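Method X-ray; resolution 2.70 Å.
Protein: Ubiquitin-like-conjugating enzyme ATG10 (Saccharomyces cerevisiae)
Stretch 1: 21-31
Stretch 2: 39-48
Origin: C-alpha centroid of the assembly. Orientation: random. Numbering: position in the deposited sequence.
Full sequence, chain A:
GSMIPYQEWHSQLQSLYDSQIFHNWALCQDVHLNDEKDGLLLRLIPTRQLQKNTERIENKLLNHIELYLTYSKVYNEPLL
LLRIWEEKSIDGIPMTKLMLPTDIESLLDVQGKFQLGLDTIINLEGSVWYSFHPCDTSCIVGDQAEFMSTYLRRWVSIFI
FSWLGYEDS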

ATOM      1  N   ILE A  21      12.280  17.021 -18.266  1.00 75.46           N
ATOM      2  CA  ILE A  21      13.302  16.594 -17.327  1.00 71.63           C
ATOM      3  C   ILE A  21      13.548  15.093 -17.469  1.00 71.61           C
ATOM      4  O   ILE A  21      14.676  14.631 -17.314  1.00 74.82           O
ATOM      5  CB  ILE A  21      12.969  16.984 -15.868  1.00 66.80           C
ATOM      6  CG1 ILE A  21      14.183  16.771 -14.966  1.00 66.63           C
ATOM      7  CG2 ILE A  21      11.764  16.214 -15.334  1.00 62.47           C
ATOM      8  CD1 ILE A  21      13.867  16.861 -13.490  1.00 63.96           C
ATOM      9  N   PHE A  22      12.508  14.330 -17.784  1.00 68.18           N
ATOM     10  CA  PHE A  22      12.703  12.906 -18.006  1.00 68.26           C
ATOM     11  C   PHE A  22      13.211  12.581 -19.432  1.00 75.83           C
ATOM     12  O   PHE A  22      14.010  11.658 -19.634  1.00 76.30           O
ATOM     13  CB  PHE A  22      11.444  12.120 -17.637  1.00 63.43           C
ATOM     14  CG  PHE A  22      11.031  12.271 -16.187  1.00 57.63           C
ATOM     15  CD1 PHE A  22       9.799  12.807 -15.852  1.00 55.12           C
ATOM     16  CD2 PHE A  22      11.879  11.866 -15.164  1.00 55.27           C
ATOM     17  CE1 PHE A  22       9.419  12.937 -14.531  1.00 54.83           C
ATOM     18  CE2 PHE A  22      11.507  11.989 -13.825  1.00 51.62           C
ATOM     19  CZ  PHE A  22      10.278  12.526 -13.508  1.00 51.73           C
ATOM     20  N   HIS A  23      12.764  13.355 -20.414  1.00 79.46           N
ATOM     21  CA  HIS A  23      13.174  13.135 -21.798  1.00 83.84           C
ATOM     22  C   HIS A  23      14.672  13.345 -22.019  1.00 87.58           C
ATOM     23  O   HIS A  23      15.293  12.652 -22.822  1.00 92.15           O
ATOM     24  CB  HIS A  23      12.385  14.042 -22.737  1.00 87.00           C
ATOM     25  CG  HIS A  23      10.904  13.900 -22.598  1.00 84.08           C
ATOM     26  ND1 HIS A  23      10.227  14.269 -21.456  1.00 80.73           N
ATOM     27  CD2 HIS A  23       9.970  13.418 -23.450  1.00 85.77           C
ATOM     28  CE1 HIS A  23       8.938  14.030 -21.616  1.00 80.64           C
ATOM     29  NE2 HIS A  23       8.755  13.510 -22.816  1.00 83.30           N
ATOM     30  N   ASN A  24      15.251  14.299 -21.308  1.00 86.35           N
ATOM     31  CA  ASN A  24      16.667  14.585 -21.462  1.00 89.84           C
ATOM     32  C   ASN A  24      17.500  13.850 -20.427  1.00 88.19           C
ATOM     33  O   ASN A  24      18.719  13.999 -20.367  1.00 94.23           O
ATOM     34  CB  ASN A  24      16.917  16.092 -21.368  1.00 91.06           C
ATOM     35  CG  ASN A  24      16.082  16.875 -22.353  1.00 94.88           C
ATOM     36  OD1 ASN A  24      15.969  16.506 -23.527  1.00 97.98           O
ATOM     37  ND2 ASN A  24      15.475  17.957 -21.876  1.00 95.17           N
ATOM     38  N   TRP A  25      16.836  13.076 -19.588  1.00 81.66           N
ATOM     39  CA  TRP A  25      17.535  12.275 -18.604  1.00 79.66           C
ATOM     40  C   TRP A  25      18.211  11.133 -19.349  1.00 83.88           C
ATOM     41  O   TRP A  25      17.572  10.448 -20.148  1.00 85.42           O
ATOM     42  CB  TRP A  25      16.530  11.747 -17.602  1.00 76.03           C
ATOM     43  CG  TRP A  25      17.123  10.981 -16.495  1.00 74.21           C
ATOM     44  CD1 TRP A  25      18.435  10.956 -16.124  1.00 77.05           C
ATOM     45  CD2 TRP A  25      16.429  10.105 -15.600  1.00 66.65           C
ATOM     46  NE1 TRP A  25      18.595  10.117 -15.043  1.00 75.10           N
ATOM     47  CE2 TRP A  25      17.379   9.582 -14.706  1.00 67.61           C
ATOM     48  CE3 TRP A  25      15.093   9.720 -15.466  1.00 60.03           C
ATOM     49  CZ2 TRP A  25      17.041   8.687 -13.693  1.00 61.35           C
ATOM     50  CZ3 TRP A  25      14.757   8.836 -14.461  1.00 56.14           C
ATOM     51  CH2 TRP A  25      15.727   8.330 -13.585  1.00 56.45           C
ATOM     52  N   ALA A  26      19.506  10.943 -19.109  1.00 86.55           N
ATOM     53  CA  ALA A  26      20.304   9.993 -19.896  1.00 88.17           C
ATOM     54  C   ALA A  26      19.786   8.567 -19.787  1.00 85.54           C
ATOM     55  O   ALA A  26      19.687   7.856 -20.792  1.00 87.14           O
ATOM     56  CB  ALA A  26      21.767  10.050 -19.481  1.00 89.62           C
ATOM     57  N   LEU A  27      19.448   8.173 -18.558  1.00 80.97           N
ATOM     58  CA  LEU A  27      18.996   6.821 -18.238  1.00 76.34           C
ATOM     59  C   LEU A  27      17.663   6.451 -18.873  1.00 74.10           C
ATOM     60  O   LEU A  27      17.270   5.286 -18.851  1.00 74.61           O
ATOM     61  CB  LEU A  27      18.837   6.671 -16.726  1.00 72.63           C
ATOM     62  CG  LEU A  27      19.976   6.211 -15.822  1.00 74.19           C
ATOM     63  CD1 LEU A  27      19.397   5.923 -14.450  1.00 71.26           C
ATOM     64  CD2 LEU A  27      20.684   4.974 -16.365  1.00 75.90           C
ATOM     65  N   CYS A  28      16.948   7.432 -19.409  1.00 73.62           N
ATOM     66  CA  CYS A  28      15.556   7.210 -19.777  1.00 73.00           C
ATOM     67  C   CYS A  28      15.339   6.849 -21.238  1.00 78.24           C
ATOM     68  O   CYS A  28      15.503   7.690 -22.117  1.00 84.69           O
ATOM     69  CB  CYS A  28      14.715   8.433 -19.425  1.00 71.21           C
ATOM     70  SG  CYS A  28      12.948   8.140 -19.589  1.00 82.19           S
ATOM     71  N   GLN A  29      14.946   5.601 -21.482  1.00 77.76           N
ATOM     72  CA  GLN A  29      14.585   5.152 -22.819  1.00 82.75           C
ATOM     73  C   GLN A  29      13.325   5.845 -23.316  1.00 84.10           C
ATOM     74  O   GLN A  29      13.344   6.458 -24.380  1.00 91.61           O
ATOM     75  CB  GLN A  29      14.381   3.638 -22.853  1.00 86.00           C
ATOM     76  CG  GLN A  29      15.591   2.847 -23.317  1.00 93.44           C
ATOM     77  CD  GLN A  29      15.259   1.374 -23.530  1.00 97.83           C
ATOM     78  OE1 GLN A  29      14.122   0.943 -23.304  1.00 95.94           O
ATOM     79  NE2 GLN A  29      16.249   0.594 -23.969  1.00101.83           N
ATOM     80  N   ASP A  30      12.231   5.750 -22.560  1.00 78.62           N
ATOM     81  CA  ASP A  30      10.977   6.382 -22.982  1.00 78.79           C
ATOM     82  C   ASP A  30      10.029   6.819 -21.856  1.00 71.10           C
ATOM     83  O   ASP A  30      10.059   6.285 -20.749  1.00 69.53           O
ATOM     84  CB  ASP A  30      10.240   5.528 -24.026  1.00 85.54           C
ATOM     85  CG  ASP A  30       9.821   4.177 -23.493  1.00 89.68           C
ATOM     86  OD1 ASP A  30       8.975   4.140 -22.568  1.00 91.43           O
ATOM     87  OD2 ASP A  30      10.318   3.149 -24.009  1.00 92.38           O
ATOM     88  N   VAL A  31       9.188   7.799 -22.175  1.00 68.13           N
ATOM     89  CA  VAL A  31       8.299   8.459 -21.225  1.00 64.64           C
ATOM     90  C   VAL A  31       6.886   8.411 -21.786  1.00 69.81           C
ATOM     91  O   VAL A  31       6.668   8.771 -22.940  1.00 79.78           O
ATOM     92  CB  VAL A  31       8.671   9.956 -21.094  1.00 65.03           C
ATOM     93  CG1 VAL A  31       7.849  10.616 -20.016  1.00 61.19           C
ATOM     94  CG2 VAL A  31      10.161  10.133 -20.815  1.00 64.55           C
ATOM     95  N   GLY A  39      -0.827   9.594 -14.670  1.00 56.26           N
ATOM     96  CA  GLY A  39       0.296   8.769 -14.308  1.00 51.05           C
ATOM     97  C   GLY A  39       1.306   8.709 -15.432  1.00 51.86           C
ATOM     98  O   GLY A  39       0.983   8.975 -16.595  1.00 52.14           O
ATOM     99  N   LEU A  40       2.540   8.354 -15.080  1.00 49.82           N
ATOM    100  CA  LEU A  40       3.665   8.515 -15.992  1.00 51.05           C
ATOM    101  C   LEU A  40       4.530   7.276 -15.978  1.00 49.66           C
ATOM    102  O   LEU A  40       4.969   6.827 -14.924  1.00 50.20           O
ATOM    103  CB  LEU A  40       4.490   9.736 -15.575  1.00 53.00           C
ATOM    104  CG  LEU A  40       5.621  10.182 -16.488  1.00 53.37           C
ATOM    105  CD1 LEU A  40       5.072  10.434 -17.867  1.00 55.05           C
ATOM    106  CD2 LEU A  40       6.252  11.430 -15.937  1.00 51.68           C
ATOM    107  N   LEU A  41       4.759   6.705 -17.148  1.00 50.01           N
ATOM    108  CA  LEU A  41       5.583   5.516 -17.230  1.00 48.53           C
ATOM    109  C   LEU A  41       6.989   5.875 -17.707  1.00 51.90           C
ATOM    110  O   LEU A  41       7.171   6.514 -18.750  1.00 56.17           O
ATOM    111  CB  LEU A  41       4.968   4.483 -18.161  1.00 45.83           C
ATOM    112  CG  LEU A  41       5.913   3.293 -18.314  1.00 47.14           C
ATOM    113  CD1 LEU A  41       6.100   2.581 -16.984  1.00 45.42           C
ATOM    114  CD2 LEU A  41       5.417   2.328 -19.385  1.00 50.52           C
ATOM    115  N   LEU A  42       7.978   5.469 -16.929  1.00 47.45           N
ATOM    116  CA  LEU A  42       9.358   5.676 -17.303  1.00 48.48           C
ATOM    117  C   LEU A  42      10.003   4.333 -17.569  1.00 49.93           C
ATOM    118  O   LEU A  42      10.033   3.455 -16.699  1.00 51.60           O
ATOM    119  CB  LEU A  42      10.111   6.420 -16.194  1.00 46.99           C
ATOM    120  CG  LEU A  42       9.646   7.868 -16.026  1.00 51.16           C
ATOM    121  CD1 LEU A  42      10.503   8.644 -15.041  1.00 51.39           C
ATOM    122  CD2 LEU A  42       9.649   8.562 -17.368  1.00 55.58           C
ATOM    123  N   ARG A  43      10.504   4.154 -18.780  1.00 51.89           N
ATOM    124  CA  ARG A  43      11.321   2.986 -19.055  1.00 53.90           C
ATOM    125  C   ARG A  43      12.755   3.448 -19.058  1.00 60.56           C
ATOM    126  O   ARG A  43      13.081   4.467 -19.661  1.00 65.76           O
ATOM    127  CB  ARG A  43      10.946   2.333 -20.384  1.00 52.04           C
ATOM    128  CG  ARG A  43       9.547   1.754 -20.391  1.00 50.74           C
ATOM    129  CD  ARG A  43       9.362   0.745 -21.503  1.00 54.65           C
ATOM    130  NE  ARG A  43       8.053   0.097 -21.433  1.00 56.16           N
ATOM    131  CZ  ARG A  43       6.941   0.574 -21.998  1.00 61.71           C
ATOM    132  NH1 ARG A  43       6.960   1.722 -22.686  1.00 63.98           N
ATOM    133  NH2 ARG A  43       5.802  -0.102 -21.874  1.00 62.27           N
ATOM    134  N   LEU A  44      13.609   2.712 -18.364  1.00 62.63           N
ATOM    135  CA  LEU A  44      14.995   3.124 -18.238  1.00 68.34           C
ATOM    136  C   LEU A  44      15.925   2.308 -19.113  1.00 76.09           C
ATOM    137  O   LEU A  44      15.667   1.148 -19.408  1.00 78.07           O
ATOM    138  CB  LEU A  44      15.454   3.049 -16.793  1.00 66.04           C
ATOM    139  CG  LEU A  44      14.735   4.011 -15.856  1.00 66.41           C
ATOM    140  CD1 LEU A  44      15.387   3.966 -14.492  1.00 67.67           C
ATOM    141  CD2 LEU A  44      14.729   5.428 -16.409  1.00 66.10           C
ATOM    142  N   ILE A  45      17.030   2.939 -19.501  1.00 81.98           N
ATOM    143  CA  ILE A  45      18.044   2.316 -20.342  1.00 86.00           C
ATOM    144  C   ILE A  45      18.714   1.145 -19.634  1.00 87.60           C
ATOM    145  O   ILE A  45      18.920   1.170 -18.420  1.00 85.86           O
ATOM    146  CB  ILE A  45      19.123   3.329 -20.768  1.00 88.51           C
ATOM    147  CG1 ILE A  45      19.840   3.893 -19.539  1.00 92.78           C
ATOM    148  CG2 ILE A  45      18.506   4.449 -21.592  1.00 89.25           C
ATOM    149  CD1 ILE A  45      21.056   4.731 -19.872  1.00 99.01           C
ATOM    150  N   PRO A  46      19.042   0.118 -20.407  1.00 92.62           N
ATOM    151  CA  PRO A  46      19.612  -1.125 -19.868  1.00 94.40           C
ATOM    152  C   PRO A  46      20.701  -0.850 -18.827  1.00 98.83           C
ATOM    153  O   PRO A  46      21.571  -0.012 -19.047  1.00103.10           O
ATOM    154  CB  PRO A  46      20.190  -1.811 -21.114  1.00 93.85           C
ATOM    155  CG  PRO A  46      19.277  -1.391 -22.200  1.00 93.94           C
ATOM    156  CD  PRO A  46      18.926   0.060 -21.878  1.00 95.96           C
ATOM    157  N   THR A  47      20.604  -1.488 -17.672  1.00 99.17           N
ATOM    158  CA  THR A  47      21.614  -1.281 -16.656  1.00102.22           C
ATOM    159  C   THR A  47      21.788  -2.502 -15.782  1.00104.62           C
ATOM    160  O   THR A  47      20.857  -3.284 -15.590  1.00106.71           O
ATOM    161  CB  THR A  47      21.275  -0.072 -15.763  1.00 70.10           C
ATOM    162  OG1 THR A  47      19.965  -0.239 -15.206  1.00 68.54           O
ATOM    163  CG2 THR A  47      21.318   1.216 -16.570  1.00 71.01           C
ATOM    164  N   ARG A  48      22.985  -2.646 -15.233  1.00106.54           N
ATOM    165  CA  ARG A  48      23.202  -3.595 -14.133  1.00108.70           C
ATOM    166  C   ARG A  48      24.028  -2.910 -13.043  1.00113.06           C
ATOM    167  O   ARG A  48      25.183  -2.556 -13.281  1.00116.94           O
ATOM    168  CB  ARG A  48      23.821  -4.911 -14.631  1.00111.37           C
ATOM    169  CG  ARG A  48      24.685  -5.684 -13.619  1.00114.77           C
ATOM    170  CD  ARG A  48      23.961  -6.164 -12.353  1.00111.76           C
ATOM    171  NE  ARG A  48      24.869  -6.959 -11.517  1.00112.83           N
ATOM    172  CZ  ARG A  48      24.777  -7.093 -10.197  1.00111.17           C
ATOM    173  NH1 ARG A  48      25.660  -7.844  -9.545  1.00111.79           N
ATOM    174  NH2 ARG A  48      23.812  -6.471  -9.525  1.00109.44           N
TER

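What do the residues ahead of the strand contribute? Phe 22 and Trp 25 both point toward stretch 2 and supply aromatic surface for its leucines. Leu 42 CD1 sits over one face of the Phe 22 ring, 3.8 Å from the ring centroid in a CH-pi contact, while Leu 40 CD2 lies 3.8 Å from Phe 22 CE1. The Trp 25 ring takes up the next leucine along: its CZ3 is 3.9 Å from Leu 44 CD2, and Leu 42 CD1 approaches near the plane of the indole, at its edge. Both aromatic residues are buried, as suits large, mostly apolar rings packed against branched aliphatic chains, and the indole NE1 is satisfied by a hydrogen bond elsewhere in the structure.

How does the chain turn from these rings into pairing with the strand? A type I turn from Trp 25 to Cys 28, closed by a bond from Cys 28 N to Trp 25 O of 3.2 Å, brings Leu 27 alongside Ile 45. There Ile 45 N donates to Leu 27 O over a very short 2.4 Å, nearly straight at the hydrogen. The buried Leu 27 side chain adds apolar contact, its CD2 lying 3.5 Å from Ile 45 CG1 and 3.8 Å from Thr 47 CG2.

How is the shift in register after Cys 28 accommodated? The Cys 28 side chain points away, yet its compact SG still meets Leu 42 CD2 at 4.0 Å. Cys 28 pairs with Leu 44 but Asp 30 pairs with Arg 43, so Gln 29 is the extra residue of a beta bulge. Arg 43 O receives two amides there: Gln 29 N at 2.8 Å, a weak, strongly bent bond, and Asp 30 N at 3.3 Å, better aligned. Gln 29 lays its aliphatic part along Ile 45, CG to CG2 at 3.7 Å, and its amide NE2 reaches Pro 46 CD at 3.4 Å, a contact and not a hydrogen bond; the residue is exposed, which suits its polar end.

What secures the far end? Arg 43 N returns a bond to Asp 30 O at 2.9 Å, completing an antiparallel hydrogen-bonded pair. Their side chains share one face of the sheet, so that opposite charges can meet: Arg 43 NH1 and Asp 30 OD1 form a salt bridge at 3.1 Å, with the carboxylate oxygen at the edge of the guanidinium. Val 31 and Leu 42 occupy the other face, where Val 31 CG1 packs 3.5 Å from Leu 40 CD1 and 3.8 Å from Leu 42 CD2.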